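Long-range contacts in L-lysine 6-oxidase (Marinomonas mediterranea, PDB 3WEU), which oxidises the epsilon-amino group of free L-lysine by means of a cysteine tryptophylquinone cofactor, releasing ammonium and the hydrogen peroxide that makes it antibacterial: residues A[531-536]-A[568-573]; A[536-541]-A[558-563]; A[542-547]-A[554-559]; A[660-665]-A[674-679]. All coordinates share one frame; numbering follows the deposited sequence.

Contact 1 of 4, residues A[531-536]-A[568-573]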
loop_
_atom_site.group_PDB
_atom_site.type_symbol
_atom_site.label_atom_id
_atom_site.label_comp_id
_atom_site.label_asym_id
_atom_site.label_seq_id
_atom_site.Cartn_x
_atom_site.Cartn_y
_atom_site.Cartn_z
ATOM N N ALA A 531 -15.668 -19.778 1.454
ATOM C CA ALA A 531 -16.913 -19.226 0.919
ATOM C C ALA A 531 -16.857 -17.751 1.152
ATOM O O ALA A 531 -15.984 -17.262 1.954
ATOM C CB ALA A 531 -18.032 -19.792 1.705
ATOM N N SER A 532 -17.796 -17.008 0.547
ATOM C CA SER A 532 -17.881 -15.580 0.925
ATOM C C SER A 532 -18.708 -15.516 2.174
ATOM O O SER A 532 -19.559 -16.369 2.437
ATOM C CB SER A 532 -18.494 -14.759 -0.201
ATOM O OG SER A 532 -19.814 -15.201 -0.349
ATOM N N GLN A 533 -18.459 -14.513 2.998
ATOM C CA GLN A 533 -19.185 -14.365 4.185
ATOM C C GLN A 533 -19.638 -12.914 4.304
ATOM O O GLN A 533 -18.818 -11.983 4.117
ATOM C CB GLN A 533 -18.341 -14.759 5.349
ATOM C CG GLN A 533 -18.999 -14.627 6.709
ATOM C CD GLN A 533 -18.091 -15.086 7.822
ATOM O OE1 GLN A 533 -17.983 -16.292 8.180
ATOM N NE2 GLN A 533 -17.418 -14.109 8.400
ATOM N N THR A 534 -20.911 -12.735 4.624
ATOM C CA THR A 534 -21.469 -11.391 4.826
ATOM C C THR A 534 -21.948 -11.338 6.214
ATOM O O THR A 534 -22.849 -12.130 6.629
ATOM C CB THR A 534 -22.565 -11.059 3.806
ATOM O OG1 THR A 534 -22.011 -11.141 2.488
ATOM C CG2 THR A 534 -23.153 -9.623 3.995
ATOM N N GLU A 535 -21.380 -10.391 6.972
ATOM C CA GLU A 535 -21.745 -10.153 8.357
ATOM C C GLU A 535 -22.444 -8.778 8.407
ATOM O O GLU A 535 -21.812 -7.763 8.091
ATOM C CB GLU A 535 -20.528 -10.113 9.281
ATOM C CG GLU A 535 -20.968 -9.998 10.744
ATOM C CD GLU A 535 -19.844 -9.655 11.732
ATOM O OE1 GLU A 535 -18.687 -9.597 11.335
ATOM O OE2 GLU A 535 -20.153 -9.432 12.928
ATOM N N THR A 536 -23.731 -8.774 8.700
ATOM C CA THR A 536 -24.535 -7.524 8.798
ATOM C C THR A 536 -24.903 -7.313 10.240
ATOM O O THR A 536 -25.496 -8.182 10.869
ATOM C CB THR A 536 -25.784 -7.619 7.939
ATOM O OG1 THR A 536 -25.364 -7.967 6.609
ATOM C CG2 THR A 536 -26.531 -6.276 7.876
ATOM N N GLU A 568 -14.664 -12.091 0.862
ATOM C CA GLU A 568 -14.911 -12.902 -0.311
ATOM C C GLU A 568 -14.507 -14.388 -0.165
ATOM O O GLU A 568 -15.091 -15.260 -0.820
ATOM C CB GLU A 568 -14.259 -12.264 -1.551
ATOM C CG GLU A 568 -15.157 -12.262 -2.812
ATOM C CD GLU A 568 -16.561 -11.571 -2.674
ATOM O OE1 GLU A 568 -17.567 -12.051 -3.283
ATOM O OE2 GLU A 568 -16.703 -10.548 -1.972
ATOM N N LYS A 569 -13.509 -14.675 0.656
ATOM C CA LYS A 569 -12.991 -16.044 0.729
ATOM C C LYS A 569 -12.526 -16.280 2.138
ATOM O O LYS A 569 -11.382 -15.937 2.440
ATOM C CB LYS A 569 -11.782 -16.231 -0.206
ATOM C CG LYS A 569 -12.086 -15.947 -1.669
ATOM C CD LYS A 569 -11.223 -16.696 -2.680
ATOM C CE LYS A 569 -9.764 -16.917 -2.264
ATOM N NZ LYS A 569 -8.915 -15.727 -1.949
ATOM N N VAL A 570 -13.380 -16.848 2.980
ATOM C CA VAL A 570 -13.012 -17.254 4.313
ATOM C C VAL A 570 -13.413 -18.689 4.547
ATOM O O VAL A 570 -14.302 -19.155 3.914
ATOM C CB VAL A 570 -13.686 -16.381 5.377
ATOM C CG1 VAL A 570 -13.189 -14.929 5.173
ATOM C CG2 VAL A 570 -15.198 -16.497 5.347
ATOM N N PRO A 571 -12.713 -19.368 5.439
ATOM C CA PRO A 571 -13.099 -20.721 5.756
ATOM C C PRO A 571 -14.552 -20.811 6.149
ATOM O O PRO A 571 -15.016 -20.046 6.935
ATOM C CB PRO A 571 -12.174 -21.064 6.958
ATOM C CG PRO A 571 -10.941 -20.193 6.753
ATOM C CD PRO A 571 -11.530 -18.913 6.212
ATOM N N LEU A 572 -15.281 -21.724 5.562
ATOM C CA LEU A 572 -16.676 -21.933 5.910
ATOM C C LEU A 572 -16.792 -22.564 7.277
ATOM O O LEU A 572 -16.246 -23.638 7.482
ATOM C CB LEU A 572 -17.378 -22.828 4.899
ATOM C CG LEU A 572 -18.869 -23.049 5.132
ATOM C CD1 LEU A 572 -19.644 -21.710 4.880
ATOM C CD2 LEU A 572 -19.356 -24.178 4.279
ATOM N N PRO A 573 -17.499 -21.943 8.210
ATOM C CA PRO A 573 -17.754 -22.638 9.481
ATOM C C PRO A 573 -18.713 -23.801 9.260
ATOM O O PRO A 573 -19.527 -23.700 8.360
ATOM C CB PRO A 573 -18.457 -21.612 10.302
ATOM C CG PRO A 573 -18.220 -20.309 9.636
ATOM C CD PRO A 573 -18.087 -20.584 8.206
#

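Contact 2 of 4, residues A[536-541]-A[558-563]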
loop_
_atom_site.group_PDB
_atom_site.type_symbol
_atom_site.label_atom_id
_atom_site.label_comp_id
_atom_site.label_asym_id
_atom_site.label_seq_id
_atom_site.Cartn_x
_atom_site.Cartn_y
_atom_site.Cartn_z
ATOM N N THR A 536 -23.731 -8.774 8.700
ATOM C CA THR A 536 -24.535 -7.524 8.798
ATOM C C THR A 536 -24.903 -7.313 10.240
ATOM O O THR A 536 -25.496 -8.182 10.869
ATOM C CB THR A 536 -25.784 -7.619 7.939
ATOM O OG1 THR A 536 -25.364 -7.967 6.609
ATOM C CG2 THR A 536 -26.531 -6.276 7.876
ATOM N N VAL A 537 -24.538 -6.151 10.801
ATOM C CA VAL A 537 -24.838 -5.843 12.169
ATOM C C VAL A 537 -25.759 -4.634 12.161
ATOM O O VAL A 537 -25.371 -3.578 11.695
ATOM C CB VAL A 537 -23.581 -5.529 12.976
ATOM C CG1 VAL A 537 -23.979 -5.227 14.423
ATOM C CG2 VAL A 537 -22.624 -6.719 12.993
ATOM N N THR A 538 -26.998 -4.827 12.596
ATOM C CA THR A 538 -27.991 -3.778 12.631
ATOM C C THR A 538 -28.227 -3.394 14.083
ATOM O O THR A 538 -28.590 -4.248 14.883
ATOM C CB THR A 538 -29.274 -4.258 12.024
ATOM O OG1 THR A 538 -29.005 -4.645 10.684
ATOM C CG2 THR A 538 -30.309 -3.129 12.015
ATOM N N SER A 539 -28.001 -2.113 14.408
ATOM C CA SER A 539 -27.995 -1.642 15.796
ATOM C C SER A 539 -28.962 -0.482 15.976
ATOM O O SER A 539 -28.903 0.478 15.225
ATOM C CB SER A 539 -26.624 -1.162 16.181
ATOM O OG SER A 539 -25.660 -2.186 16.118
ATOM N N ARG A 540 -29.818 -0.576 16.980
ATOM C CA ARG A 540 -30.686 0.527 17.378
ATOM C C ARG A 540 -30.137 1.072 18.688
ATOM O O ARG A 540 -29.981 0.317 19.687
ATOM C CB ARG A 540 -32.113 0.047 17.602
ATOM C CG ARG A 540 -33.128 1.187 17.711
ATOM C CD ARG A 540 -34.537 0.726 18.028
ATOM N NE ARG A 540 -34.752 0.715 19.477
ATOM C CZ ARG A 540 -34.481 -0.303 20.308
ATOM N NH1 ARG A 540 -33.984 -1.461 19.867
ATOM N NH2 ARG A 540 -34.719 -0.160 21.618
ATOM N N THR A 541 -29.858 2.374 18.688
ATOM C CA THR A 541 -29.405 3.058 19.876
ATOM C C THR A 541 -30.593 3.848 20.421
ATOM O O THR A 541 -31.254 4.596 19.698
ATOM C CB THR A 541 -28.282 4.005 19.566
ATOM O OG1 THR A 541 -27.203 3.271 19.014
ATOM C CG2 THR A 541 -27.833 4.701 20.838
ATOM N N SER A 558 -33.968 7.911 19.469
ATOM C CA SER A 558 -33.375 6.674 18.981
ATOM C C SER A 558 -33.051 6.765 17.527
ATOM O O SER A 558 -33.596 7.584 16.827
ATOM C CB SER A 558 -34.309 5.481 19.255
ATOM O OG SER A 558 -35.374 5.582 18.401
ATOM N N SER A 559 -32.079 5.977 17.097
ATOM C CA SER A 559 -31.728 5.883 15.668
ATOM C C SER A 559 -31.173 4.478 15.417
ATOM O O SER A 559 -30.863 3.725 16.369
ATOM C CB SER A 559 -30.700 6.926 15.251
ATOM O OG SER A 559 -29.601 6.796 16.099
ATOM N N VAL A 560 -31.084 4.146 14.149
ATOM C CA VAL A 560 -30.647 2.825 13.724
ATOM C C VAL A 560 -29.505 3.047 12.757
ATOM O O VAL A 560 -29.494 3.996 11.989
ATOM C CB VAL A 560 -31.786 2.045 13.024
ATOM C CG1 VAL A 560 -31.294 0.638 12.599
ATOM C CG2 VAL A 560 -33.003 1.927 13.932
ATOM N N SER A 561 -28.522 2.176 12.830
ATOM C CA SER A 561 -27.291 2.245 12.098
ATOM C C SER A 561 -27.042 0.747 11.694
ATOM O O SER A 561 -27.538 -0.158 12.392
ATOM C CB SER A 561 -26.203 2.643 13.101
ATOM O OG SER A 561 -25.114 3.207 12.442
ATOM N N ALA A 562 -26.288 0.508 10.625
ATOM C CA ALA A 562 -25.911 -0.855 10.219
ATOM C C ALA A 562 -24.541 -0.847 9.603
ATOM O O ALA A 562 -24.063 0.196 9.051
ATOM C CB ALA A 562 -26.911 -1.471 9.269
ATOM N N THR A 563 -23.850 -1.975 9.797
ATOM C CA THR A 563 -22.592 -2.187 9.128
ATOM C C THR A 563 -22.734 -3.511 8.354
ATOM O O THR A 563 -23.495 -4.408 8.783
ATOM C CB THR A 563 -21.397 -2.225 10.075
ATOM O OG1 THR A 563 -21.503 -3.376 10.876
ATOM C CG2 THR A 563 -21.315 -0.962 10.997
#

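Contact 3 of 4, residues A[542-547]-A[554-559]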
loop_
_atom_site.group_PDB
_atom_site.type_symbol
_atom_site.label_atom_id
_atom_site.label_comp_id
_atom_site.label_asym_id
_atom_site.label_seq_id
_atom_site.Cartn_x
_atom_site.Cartn_y
_atom_site.Cartn_z
ATOM N N HIS A 542 -30.874 3.674 21.692
ATOM C CA HIS A 542 -31.974 4.308 22.270
ATOM C C HIS A 542 -31.422 5.097 23.458
ATOM O O HIS A 542 -30.698 4.565 24.275
ATOM C CB HIS A 542 -32.965 3.283 22.667
ATOM C CG HIS A 542 -34.111 3.824 23.410
ATOM N ND1 HIS A 542 -34.178 3.798 24.783
ATOM C CD2 HIS A 542 -35.215 4.473 22.990
ATOM C CE1 HIS A 542 -35.299 4.381 25.166
ATOM N NE2 HIS A 542 -35.921 4.824 24.102
ATOM N N TYR A 543 -31.816 6.345 23.566
ATOM C CA TYR A 543 -31.385 7.188 24.689
ATOM C C TYR A 543 -32.592 7.593 25.496
ATOM O O TYR A 543 -33.610 8.015 24.918
ATOM C CB TYR A 543 -30.723 8.466 24.194
ATOM C CG TYR A 543 -29.365 8.322 23.585
ATOM C CD1 TYR A 543 -28.244 8.451 24.375
ATOM C CD2 TYR A 543 -29.202 8.146 22.232
ATOM C CE1 TYR A 543 -26.975 8.363 23.822
ATOM C CE2 TYR A 543 -27.951 8.073 21.673
ATOM C CZ TYR A 543 -26.863 8.167 22.478
ATOM O OH TYR A 543 -25.605 8.104 21.965
ATOM N N GLU A 544 -32.431 7.556 26.816
ATOM C CA GLU A 544 -33.424 8.020 27.778
ATOM C C GLU A 544 -32.693 8.786 28.855
ATOM O O GLU A 544 -31.628 8.376 29.303
ATOM C CB GLU A 544 -34.072 6.884 28.571
ATOM C CG GLU A 544 -34.557 5.709 27.798
ATOM C CD GLU A 544 -34.901 4.583 28.767
ATOM O OE1 GLU A 544 -35.860 4.792 29.541
ATOM O OE2 GLU A 544 -34.120 3.581 28.801
ATOM N N TRP A 545 -33.297 9.836 29.313
ATOM C CA TRP A 545 -32.681 10.651 30.378
ATOM C C TRP A 545 -33.473 10.535 31.642
ATOM O O TRP A 545 -34.697 10.526 31.577
ATOM C CB TRP A 545 -32.569 12.095 29.902
ATOM C CG TRP A 545 -31.524 12.191 28.894
ATOM C CD1 TRP A 545 -30.190 12.336 29.136
ATOM C CD2 TRP A 545 -31.667 12.063 27.527
ATOM N NE1 TRP A 545 -29.484 12.303 27.969
ATOM C CE2 TRP A 545 -30.378 12.131 26.960
ATOM C CE3 TRP A 545 -32.781 11.899 26.682
ATOM C CZ2 TRP A 545 -30.162 12.050 25.614
ATOM C CZ3 TRP A 545 -32.567 11.784 25.350
ATOM C CH2 TRP A 545 -31.270 11.919 24.820
ATOM N N GLY A 546 -32.815 10.409 32.786
ATOM C CA GLY A 546 -33.584 10.424 34.038
ATOM C C GLY A 546 -32.854 11.170 35.134
ATOM O O GLY A 546 -31.991 12.006 34.856
ATOM N N ASN A 547 -33.160 10.817 36.371
ATOM C CA ASN A 547 -32.730 11.558 37.544
ATOM C C ASN A 547 -33.135 13.006 37.351
ATOM O O ASN A 547 -32.379 13.921 37.690
ATOM C CB ASN A 547 -31.225 11.483 37.791
ATOM C CG ASN A 547 -30.808 10.164 38.374
ATOM O OD1 ASN A 547 -31.660 9.334 38.794
ATOM N ND2 ASN A 547 -29.503 9.919 38.366
ATOM N N VAL A 554 -38.127 14.610 29.503
ATOM C CA VAL A 554 -37.557 14.805 28.212
ATOM C C VAL A 554 -37.723 13.576 27.319
ATOM O O VAL A 554 -37.593 12.438 27.765
ATOM C CB VAL A 554 -36.100 15.291 28.241
ATOM C CG1 VAL A 554 -35.816 16.130 29.479
ATOM C CG2 VAL A 554 -35.077 14.222 28.080
ATOM N N PRO A 555 -38.005 13.832 26.064
ATOM C CA PRO A 555 -38.285 12.765 25.136
ATOM C C PRO A 555 -37.076 11.863 24.918
ATOM O O PRO A 555 -35.951 12.369 24.827
ATOM C CB PRO A 555 -38.587 13.517 23.820
ATOM C CG PRO A 555 -38.891 14.942 24.180
ATOM C CD PRO A 555 -38.120 15.181 25.450
ATOM N N ASP A 556 -37.318 10.563 24.803
ATOM C CA ASP A 556 -36.292 9.635 24.381
ATOM C C ASP A 556 -35.882 9.953 22.936
ATOM O O ASP A 556 -36.561 10.641 22.208
ATOM C CB ASP A 556 -36.830 8.205 24.390
ATOM C CG ASP A 556 -37.191 7.701 25.766
ATOM O OD1 ASP A 556 -36.986 8.379 26.819
ATOM O OD2 ASP A 556 -37.676 6.563 25.792
ATOM N N GLN A 557 -34.741 9.456 22.508
ATOM C CA GLN A 557 -34.313 9.624 21.153
ATOM C C GLN A 557 -33.835 8.229 20.733
ATOM O O GLN A 557 -33.281 7.486 21.540
ATOM C CB GLN A 557 -33.075 10.534 21.100
ATOM C CG GLN A 557 -33.290 11.960 21.588
ATOM C CD GLN A 557 -33.949 12.812 20.542
ATOM O OE1 GLN A 557 -33.924 12.489 19.367
ATOM N NE2 GLN A 557 -34.524 13.903 20.958
ATOM N N SER A 558 -33.968 7.911 19.469
ATOM C CA SER A 558 -33.375 6.674 18.981
ATOM C C SER A 558 -33.051 6.765 17.527
ATOM O O SER A 558 -33.596 7.584 16.827
ATOM C CB SER A 558 -34.309 5.481 19.255
ATOM O OG SER A 558 -35.374 5.582 18.401
ATOM N N SER A 559 -32.079 5.977 17.097
ATOM C CA SER A 559 -31.728 5.883 15.668
ATOM C C SER A 559 -31.173 4.478 15.417
ATOM O O SER A 559 -30.863 3.725 16.369
ATOM C CB SER A 559 -30.700 6.926 15.251
ATOM O OG SER A 559 -29.601 6.796 16.099
HETATM O O HOH W 1 -35.894 10.391 27.954
#

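Contact 4 of 4, residues A[660-665]-A[674-679]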
loop_
_atom_site.group_PDB
_atom_site.type_symbol
_atom_site.label_atom_id
_atom_site.label_comp_id
_atom_site.label_asym_id
_atom_site.label_seq_id
_atom_site.Cartn_x
_atom_site.Cartn_y
_atom_site.Cartn_z
ATOM N N VAL A 660 1.023 -5.165 26.541
ATOM C CA VAL A 660 -0.166 -4.300 26.411
ATOM C C VAL A 660 -1.157 -4.740 27.480
ATOM O O VAL A 660 -1.507 -5.926 27.539
ATOM C CB VAL A 660 -0.799 -4.489 25.035
ATOM C CG1 VAL A 660 -2.164 -3.809 24.933
ATOM C CG2 VAL A 660 0.154 -4.077 23.912
ATOM N N LEU A 661 -1.612 -3.827 28.320
ATOM C CA LEU A 661 -2.587 -4.137 29.320
ATOM C C LEU A 661 -3.959 -4.341 28.685
ATOM O O LEU A 661 -4.334 -3.577 27.793
ATOM C CB LEU A 661 -2.624 -3.066 30.407
ATOM C CG LEU A 661 -1.283 -2.835 31.099
ATOM C CD1 LEU A 661 -1.472 -1.736 32.111
ATOM C CD2 LEU A 661 -0.647 -4.109 31.736
ATOM N N VAL A 662 -4.740 -5.339 29.139
ATOM C CA VAL A 662 -5.980 -5.607 28.440
ATOM C C VAL A 662 -6.944 -4.388 28.449
ATOM O O VAL A 662 -7.636 -4.127 27.466
ATOM C CB VAL A 662 -6.646 -6.891 28.936
ATOM C CG1 VAL A 662 -8.026 -7.008 28.331
ATOM C CG2 VAL A 662 -5.777 -8.048 28.434
ATOM N N GLY A 663 -6.887 -3.589 29.491
ATOM C CA GLY A 663 -7.747 -2.424 29.533
ATOM C C GLY A 663 -7.373 -1.350 28.558
ATOM O O GLY A 663 -8.165 -0.409 28.325
ATOM N N GLN A 664 -6.193 -1.446 27.995
ATOM C CA GLN A 664 -5.816 -0.563 26.899
ATOM C C GLN A 664 -6.690 -0.826 25.698
ATOM O O GLN A 664 -7.037 0.083 24.987
ATOM C CB GLN A 664 -4.372 -0.635 26.528
ATOM C CG GLN A 664 -3.473 -0.038 27.581
ATOM C CD GLN A 664 -2.040 -0.135 27.229
ATOM O OE1 GLN A 664 -1.317 -1.008 27.719
ATOM N NE2 GLN A 664 -1.573 0.794 26.406
ATOM N N VAL A 665 -7.011 -2.086 25.466
ATOM C CA VAL A 665 -7.898 -2.474 24.396
ATOM C C VAL A 665 -9.371 -2.269 24.761
ATOM O O VAL A 665 -10.158 -1.807 23.949
ATOM C CB VAL A 665 -7.706 -3.966 24.080
ATOM C CG1 VAL A 665 -8.718 -4.405 23.022
ATOM C CG2 VAL A 665 -6.285 -4.251 23.713
ATOM N N THR A 674 -4.627 -8.233 33.555
ATOM C CA THR A 674 -4.187 -9.110 32.504
ATOM C C THR A 674 -3.456 -8.353 31.406
ATOM O O THR A 674 -3.802 -7.172 31.091
ATOM C CB THR A 674 -5.386 -9.890 31.982
ATOM O OG1 THR A 674 -5.984 -10.630 33.043
ATOM C CG2 THR A 674 -5.004 -10.826 30.989
ATOM N N SER A 675 -2.392 -8.948 30.855
ATOM C CA SER A 675 -1.671 -8.299 29.798
ATOM C C SER A 675 -1.382 -9.241 28.691
ATOM O O SER A 675 -1.517 -10.488 28.842
ATOM C CB SER A 675 -0.400 -7.615 30.300
ATOM O OG SER A 675 0.489 -8.589 30.737
ATOM N N LEU A 676 -1.007 -8.665 27.559
ATOM C CA LEU A 676 -0.777 -9.372 26.302
ATOM C C LEU A 676 0.619 -9.037 25.869
ATOM O O LEU A 676 0.928 -7.830 25.613
ATOM C CB LEU A 676 -1.709 -8.805 25.193
ATOM C CG LEU A 676 -3.154 -8.601 25.617
ATOM C CD1 LEU A 676 -3.868 -7.684 24.648
ATOM C CD2 LEU A 676 -3.847 -9.948 25.734
ATOM N N PRO A 677 1.458 -10.063 25.696
ATOM C CA PRO A 677 2.773 -9.771 25.199
ATOM C C PRO A 677 2.741 -9.598 23.683
ATOM O O PRO A 677 2.212 -10.431 22.948
ATOM C CB PRO A 677 3.567 -11.045 25.561
ATOM C CG PRO A 677 2.517 -12.131 25.592
ATOM C CD PRO A 677 1.310 -11.480 26.136
ATOM N N VAL A 678 3.437 -8.611 23.181
ATOM C CA VAL A 678 3.510 -8.399 21.741
ATOM C C VAL A 678 4.947 -8.228 21.296
ATOM O O VAL A 678 5.662 -7.337 21.750
ATOM C CB VAL A 678 2.711 -7.109 21.365
ATOM C CG1 VAL A 678 2.777 -6.845 19.881
ATOM C CG2 VAL A 678 1.279 -7.274 21.809
ATOM N N PHE A 679 5.366 -9.127 20.419
ATOM C CA PHE A 679 6.655 -9.091 19.845
ATOM C C PHE A 679 6.572 -8.479 18.473
ATOM O O PHE A 679 5.599 -8.693 17.739
ATOM C CB PHE A 679 7.200 -10.522 19.731
ATOM C CG PHE A 679 7.599 -11.095 21.061
ATOM C CD1 PHE A 679 6.679 -11.750 21.812
ATOM C CD2 PHE A 679 8.881 -10.892 21.558
ATOM C CE1 PHE A 679 6.986 -12.254 23.045
ATOM C CE2 PHE A 679 9.213 -11.419 22.773
ATOM C CZ PHE A 679 8.276 -12.131 23.522
#

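Contact 1 of 4, residues A[531-536]-A[568-573]
Gln533 lays the first part of its side chain over Val570, with CB 3.6 Å from the CG2 methyl of Val570, and the two side chains cross at about a right angle. On Val570, CG2 sits between the backbone N and the carbonyl carbon (CG1 chi1 -62°), a placement that brings this methyl, rather than CG1, to Gln533 and also to within 3.6 Å of Ala531 O. At the far end of Gln533, the amide oxygen OE1 lies 4.3 Å from CG of Pro573.

In the backbone, Ala531 and Val570 form an antiparallel hydrogen-bonded pair. Val570 N donates to Ala531 O at 2.8 Å with an N-H...O angle of 174°, and Ala531 N returns the bond to Val570 O at 2.9 Å. The pair lies at the base of a long two-stranded beta ribbon made of strands 530-543 and 557-571, and backbone bonds of Gln533 with Asp567 and of Glu535 with Asn565 carry the ladder outward. The second strand turns a corner at Glu568 and Lys569, where Glu568 O comes within 3.3 Å of Ser532 CA in a CA-H...O contact. Beyond the bridge, Leu572 turns its CD1 methyl to Ala531 CB at 4.0 Å, while its carbonyl oxygen accepts a hydrogen bond from Asn522 ND2.

Contact 2 of 4, residues A[536-541]-A[558-563]
Val537 and Thr563 stand side by side and point the same way, CB of Val537 lying 3.7 Å from OG1 of Thr563. That hydroxyl occupies the position between its own backbone N and carbonyl carbon (chi1 67°), which turns it toward the valine. Thr538, Arg540, Val560 and Ala562 project from the other face. There Val560 bridges two residues of the facing strand: its CG1 meets CG2 of Thr538 diagonally at 3.9 Å, and its CG2 meets CG of Arg540, its direct partner, at the same separation. Both pairs cross obliquely. The aliphatic start of Arg540 makes this contact because CG is anti to the backbone N (chi1 -167°).

What brings these side chains together is a regular antiparallel ladder. Hydrogen-bonded pairs Val537-Thr563, Ser539-Ser561 and Thr541-Ser559 alternate with non-hydrogen-bonded pairs Thr538-Ala562 and Arg540-Val560, and six backbone bonds result. Ser539 N to Ser561 O, at 2.8 Å, is almost straight; Ser559 N to Thr541 O is the longest, at 3.1 Å. CA-H...O contacts fill in between them, among them Ala562 CA to Val537 O at 3.1 Å.

The strand segments run 166° apart in direction, with axes 4.7 Å from each other at closest approach. Ser561 and Thr563 pack on Lys685 and Asn682 of the second subunit, and Ser559 on its His601. The segments thus form the middle of the two-stranded ribbon of strands 530-543 and 557-571, with helix 596-602 of the second subunit, which carries His601, beside strand 557-571.

Contact 3 of 4, residues A[542-547]-A[554-559]
His542 and Asp556 cross with the imidazole and carboxylate planes 84° apart, nearly perpendicular. OD2 of Asp556 lies at the ring edge, near the ring plane, and takes a weak hydrogen bond from NE2 of His542 at 3.0 Å, the N-H...O angle being a bent 128°. CG of His542 is anti to the backbone N (chi1 174°); the ring meets the other strand by its edge, CD2 lying near CB of Ser558. Glu544 lies alongside Asp556 and points the same way, their carboxylate planes turned well away from each other.

Trp545 crosses Val554 at about a right angle, its CE3 resting 3.6 Å from CG2 of Val554. The far end of the indole meets the next residues by its edge: CH2 reaches CG of Gln557 at 3.8 Å, and CZ3 approaches the backbone oxygen of Pro555. Tyr543 and Gln557 supply the backbone frame, an antiparallel hydrogen-bonded pair in which Tyr543 N reaches Gln557 O at 2.7 Å. Beyond it the strands give way to the loop that joins 530-543 to 557-571 in a beta hairpin, protruding far from the chain's centre, consistent with an arm. Here Trp545 and Gln557 pack on Thr596 of the second subunit.

A water molecule ties the loops together: it accepts from Trp545 N and donates to both Val554 O and Asp556 OD1, the last at 2.6 Å. Asp556 thus has a partner for each carboxylate oxygen. Its charge probably favours a protonated His542, which would in turn offset the like charges of Glu544 OE1 and Asp556 OD2, 4.5 Å apart.

Contact 4 of 4, residues A[660-665]-A[674-679]
Val660 and Leu676 form an antiparallel hydrogen-bonded pair, with Val660 N to Leu676 O and Leu676 N to Val660 O both at 2.8 Å, and Val662 N to Thr674 O adds a third rung just as strand 656-661 passes into helix 662-666. On the face of Val660 and Leu676 the side-chain contacts are between methyl groups. CG2 of Val662, the methyl anti to its carbonyl carbon, touches CD2 of Leu676 at 3.8 Å, and the CG2 methyls of Val660 and Val678 meet 4.0 Å apart. The same Val662 methyl also lies 3.9 Å from CG2 of Thr674. From the other face, Leu661 brings CD2 to CB of Ser675 at 3.8 Å, while OG of Ser675 is hydrogen-bonded to Glu659.

Gln664, three residues after Leu661, directs its side chain to the strand end, where OE1 accepts from Leu661 N at 2.9 Å. Its NE2 reaches the backbone oxygen of Gln664 of the second subunit, so this strand-to-helix corner lies at the subunit interface. Strands 656-661 and 675-680 form a two-stranded antiparallel pair with helix 662-666 in the connection, and Val678 extends the pairing through its backbone to Lys658.

All four contacts are surface contacts without a buried touching residue, yet they serve two separate antiparallel pairs. Contacts 1, 2 and 3 lie successively farther out on strands 530-543 and 557-571, their centres about 29, 48 and 61 Å from the centre of the chain. Contact 4 belongs to strands 656-661 and 675-680 and touches none of the others, its nearest atoms being about 16 Å or more away. Chemistry follows place: the base has a single bridge beside a corner, the middle a regular ladder, and the tip charged groups, an indole and water, whereas contact 4 is chiefly aliphatic. Contacts 2, 3 and 4 reach the second subunit; contact 1 does not.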